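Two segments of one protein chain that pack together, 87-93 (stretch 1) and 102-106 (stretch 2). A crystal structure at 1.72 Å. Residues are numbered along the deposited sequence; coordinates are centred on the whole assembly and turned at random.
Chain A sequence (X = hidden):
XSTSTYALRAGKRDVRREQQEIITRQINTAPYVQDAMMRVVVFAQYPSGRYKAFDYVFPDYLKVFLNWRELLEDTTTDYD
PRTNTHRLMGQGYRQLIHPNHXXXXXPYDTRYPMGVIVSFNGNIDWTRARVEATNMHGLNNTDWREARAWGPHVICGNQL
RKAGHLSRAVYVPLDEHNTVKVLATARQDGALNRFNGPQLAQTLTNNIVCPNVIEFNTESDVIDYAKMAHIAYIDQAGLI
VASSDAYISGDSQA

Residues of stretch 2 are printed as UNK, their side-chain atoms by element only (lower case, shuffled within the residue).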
ATOM      1  N   ARG A  87      -3.955 -16.435  21.746  1.00  8.44           N
ATOM      2  CA  ARG A  87      -3.965 -17.789  22.284  1.00  8.80           C
ATOM      3  C   ARG A  87      -2.521 -18.292  22.364  1.00 15.28           C
ATOM      4  O   ARG A  87      -1.698 -17.952  21.517  1.00 11.66           O
ATOM      5  CB  ARG A  87      -4.807 -18.719  21.392  1.00  8.60           C
ATOM      6  CG  ARG A  87      -6.300 -18.365  21.297  1.00 14.54           C
ATOM      7  CD  ARG A  87      -7.055 -18.514  22.627  1.00 15.71           C
ATOM      8  NE  ARG A  87      -6.900 -17.347  23.504  1.00 15.83           N
ATOM      9  CZ  ARG A  87      -7.555 -16.199  23.356  1.00 17.58           C
ATOM     10  NH1 ARG A  87      -8.420 -16.049  22.356  1.00 13.94           N
ATOM     11  NH2 ARG A  87      -7.342 -15.192  24.206  1.00 11.65           N
ATOM     12  N   LEU A  88      -2.200 -19.082  23.386  1.00  9.92           N
ATOM     13  CA  LEU A  88      -0.843 -19.612  23.498  1.00 11.58           C
ATOM     14  C   LEU A  88      -0.597 -20.709  22.472  1.00 12.54           C
ATOM     15  O   LEU A  88       0.509 -20.837  21.968  1.00 10.53           O
ATOM     16  CB  LEU A  88      -0.562 -20.147  24.898  1.00 11.35           C
ATOM     17  CG  LEU A  88      -0.498 -19.102  26.004  1.00 16.21           C
ATOM     18  CD1 LEU A  88      -0.599 -19.785  27.356  1.00 11.67           C
ATOM     19  CD2 LEU A  88       0.781 -18.272  25.893  1.00 11.50           C
ATOM     20  N   MET A  89      -1.614 -21.516  22.174  1.00 11.05           N
ATOM     21  CA  MET A  89      -1.452 -22.578  21.174  1.00 10.28           C
ATOM     22  C   MET A  89      -1.963 -22.132  19.803  1.00 13.41           C
ATOM     23  O   MET A  89      -2.829 -21.263  19.695  1.00 14.76           O
ATOM     24  CB  MET A  89      -2.202 -23.853  21.582  1.00  8.60           C
ATOM     25  CG  MET A  89      -1.759 -24.468  22.911  1.00 11.51           C
ATOM     26  SD  MET A  89      -0.052 -25.040  22.875  1.00 12.50           S
ATOM     27  CE  MET A  89       0.745 -23.761  23.839  1.00 11.78           C
ATOM     28  N   GLY A  90      -1.423 -22.748  18.756  1.00 10.61           N
ATOM     29  CA  GLY A  90      -1.906 -22.534  17.401  1.00  7.59           C
ATOM     30  C   GLY A  90      -1.194 -21.449  16.606  1.00 11.37           C
ATOM     31  O   GLY A  90      -1.652 -21.067  15.529  1.00 10.95           O
ATOM     32  N   GLN A  91      -0.068 -20.956  17.114  1.00  9.56           N
ATOM     33  CA  GLN A  91       0.661 -19.887  16.434  1.00  7.71           C
ATOM     34  C   GLN A  91       1.679 -20.474  15.460  1.00  8.96           C
ATOM     35  O   GLN A  91       2.869 -20.517  15.744  1.00  9.99           O
ATOM     36  CB  GLN A  91       1.356 -18.990  17.451  1.00  8.79           C
ATOM     37  CG  GLN A  91       0.409 -18.477  18.540  1.00  9.99           C
ATOM     38  CD  GLN A  91      -0.815 -17.793  17.968  1.00 12.15           C
ATOM     39  OE1 GLN A  91      -0.751 -17.133  16.924  1.00 12.42           O
ATOM     40  NE2 GLN A  91      -1.949 -17.957  18.643  1.00 12.53           N
ATOM     41  N   GLY A  92       1.200 -20.933  14.309  1.00  8.31           N
ATOM     42  CA  GLY A  92       2.083 -21.529  13.318  1.00  7.30           C
ATOM     43  C   GLY A  92       2.904 -20.475  12.594  1.00  9.00           C
ATOM     44  O   GLY A  92       4.090 -20.650  12.339  1.00  5.86           O
ATOM     45  N   TYR A  93       2.267 -19.369  12.242  1.00  6.31           N
ATOM     46  CA  TYR A  93       2.983 -18.277  11.594  1.00 10.88           C
ATOM     47  C   TYR A  93       4.137 -17.782  12.470  1.00 10.34           C
ATOM     48  O   TYR A  93       5.260 -17.617  11.995  1.00  7.39           O
ATOM     49  CB  TYR A  93       2.020 -17.136  11.290  1.00 10.03           C
ATOM     50  CG  TYR A  93       2.689 -15.815  10.975  1.00 13.09           C
ATOM     51  CD1 TYR A  93       3.261 -15.566   9.721  1.00  8.24           C
ATOM     52  CD2 TYR A  93       2.724 -14.804  11.925  1.00 10.17           C
ATOM     53  CE1 TYR A  93       3.860 -14.326   9.442  1.00  8.67           C
ATOM     54  CE2 TYR A  93       3.307 -13.593  11.663  1.00  8.92           C
ATOM     55  CZ  TYR A  93       3.876 -13.352  10.429  1.00 13.09           C
ATOM     56  OH  TYR A  93       4.438 -12.116  10.214  1.00 13.35           O
ATOM     57  N   UNK A 102       6.783 -20.224  18.430  1.00  9.43           N
ATOM     58  CA  UNK A 102       5.395 -20.415  18.057  1.00 11.16           C
ATOM     59  C   UNK A 102       4.820 -21.734  18.553  1.00 10.25           C
ATOM     60  O   UNK A 102       5.379 -22.373  19.452  1.00  5.77           O
ATOM     61  N   UNK A 103       3.711 -22.160  17.957  1.00  7.67           N
ATOM     62  CA  UNK A 103       2.968 -23.288  18.497  1.00  8.25           C
ATOM     63  C   UNK A 103       1.917 -23.800  17.521  1.00  8.88           C
ATOM     64  O   UNK A 103       0.804 -24.115  17.922  1.00  8.47           O
ATOM     65  o   UNK A 103       1.516 -21.682  19.555  1.00  7.98           O
ATOM     66  c   UNK A 103       2.277 -22.854  19.790  1.00 12.28           C
ATOM     67  N   UNK A 104       2.267 -23.903  16.242  1.00  8.81           N
ATOM     68  CA  UNK A 104       1.329 -24.418  15.263  1.00  6.71           C
ATOM     69  C   UNK A 104       0.892 -25.826  15.602  1.00  7.79           C
ATOM     70  O   UNK A 104       1.623 -26.576  16.250  1.00  9.36           O
ATOM     71  N   UNK A 105      -0.302 -26.198  15.156  1.00  8.44           N
ATOM     72  CA  UNK A 105      -0.836 -27.531  15.437  1.00  9.82           C
ATOM     73  C   UNK A 105      -0.292 -28.601  14.488  1.00 13.53           C
ATOM     74  O   UNK A 105      -0.491 -29.797  14.718  1.00  9.82           O
ATOM     75  c   UNK A 105      -2.363 -27.502  15.376  1.00  9.44           C
ATOM     76  o   UNK A 105      -5.064 -26.922  15.350  1.00 16.61           O
ATOM     77  c   UNK A 105      -4.500 -26.651  16.429  1.00 18.93           C
ATOM     78  o   UNK A 105      -5.127 -26.365  17.472  1.00 14.06           O
ATOM     79  c   UNK A 105      -2.987 -26.675  16.486  1.00  9.14           C
ATOM     80  N   UNK A 106       0.389 -28.186  13.424  1.00  7.44           N
ATOM     81  CA  UNK A 106       0.974 -29.150  12.491  1.00  8.50           C
ATOM     82  C   UNK A 106       2.243 -28.596  11.839  1.00  8.46           C
ATOM     83  O   UNK A 106       2.387 -27.387  11.694  1.00  7.96           O
ATOM     84  c   UNK A 106      -0.440 -28.384  10.473  1.00 11.10           C
ATOM     85  o   UNK A 106      -1.476 -26.253  10.821  1.00 14.49           O
ATOM     86  c   UNK A 106      -0.050 -29.528  11.409  1.00  9.17           C
ATOM     87  c   UNK A 106      -1.540 -27.483  11.029  1.00 20.84           C
ATOM     88  o   UNK A 106      -2.484 -27.997  11.656  1.00 17.70           O
TER
HETATM   89  O   HOH W   1      -1.909 -24.018  13.814  1.00 15.95           O

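Position 102 carries no atom beyond its backbone, so it is glycine, G102. Its CA lies 3.4 Å from the carbonyl O of Q91, close enough for a CA-H...O contact. The space beside that carbon is already taken: a CB built in ideal geometry would point toward stretch 1 and come to rest 2.5 Å from Q91 O, a clash. Glycine suits the place because it lets the chain pass directly against this carbonyl.

Position 103 has two side-chain atoms, one carbon followed by one oxygen, with no branch. The oxygen sits 2.7 Å from O of L88 and 3.0 Å from N of Q91. A single carbon bearing a single oxygen is the side chain of serine, and the residue is S103, with chi1 in the p well. Its hydroxyl works in both directions: OG donates to L88 O and accepts from Q91 N, the latter with a nearly straight N-H...O angle of 161°. A short side chain ending in a hydroxyl can reach both backbone groups while its own main chain stays close to stretch 1. That main chain bonds too. S103 N donates to Q91 O at 2.9 Å, and S103 O accepts from G90 N at 2.7 Å.

Position 104 again shows backbone atoms alone and is therefore glycine, G104. Its CA is 3.6 Å from CA of G92, a very close approach of two main chains. An ideal CB on G104 would fall 2.9 Å from G92 CA and clash, so the absence of a side chain is what permits this spacing.

Position 105 has five side-chain atoms: a chain of three carbons, the third carrying two oxygens. The second carbon lies 4.4 Å from CA of G90, a loose contact. Two methylene groups ending in a carboxylate identify glutamate, E105. Its CA-to-CB bond points sideways, but the extended side chain, with chi2 t, brings its end nearer to stretch 1. Such a flexible, charged chain suits an exposed position. Its backbone is tied in through water 1, which accepts from E105 N at 3.0 Å and donates a weak bond to G90 O at 3.4 Å.

Position 106 has the same composition, three carbons with two oxygens on the last, and touches nothing on stretch 1. It too is glutamate, E106. Its CA-to-CB bond points away, and a carboxylate suits the place because both of its oxygens find hydrogen-bond partners elsewhere in the structure.

The contact is thus built around S103, which takes part in all four direct hydrogen bonds between the stretches, two through its backbone and two through its hydroxyl. Together they engage L88, G90 and Q91, fixing the turn that leads into the helix beginning at G92. The glycines before and after S103 allow the close backbone approach. G90 is glycine for a reason within its own stretch, since its backbone angles would jam a CB against the preceding carbonyl oxygen; to the contact it gives its N, which donates to S103 O.

Stretch 2 (102-106) GSGEE
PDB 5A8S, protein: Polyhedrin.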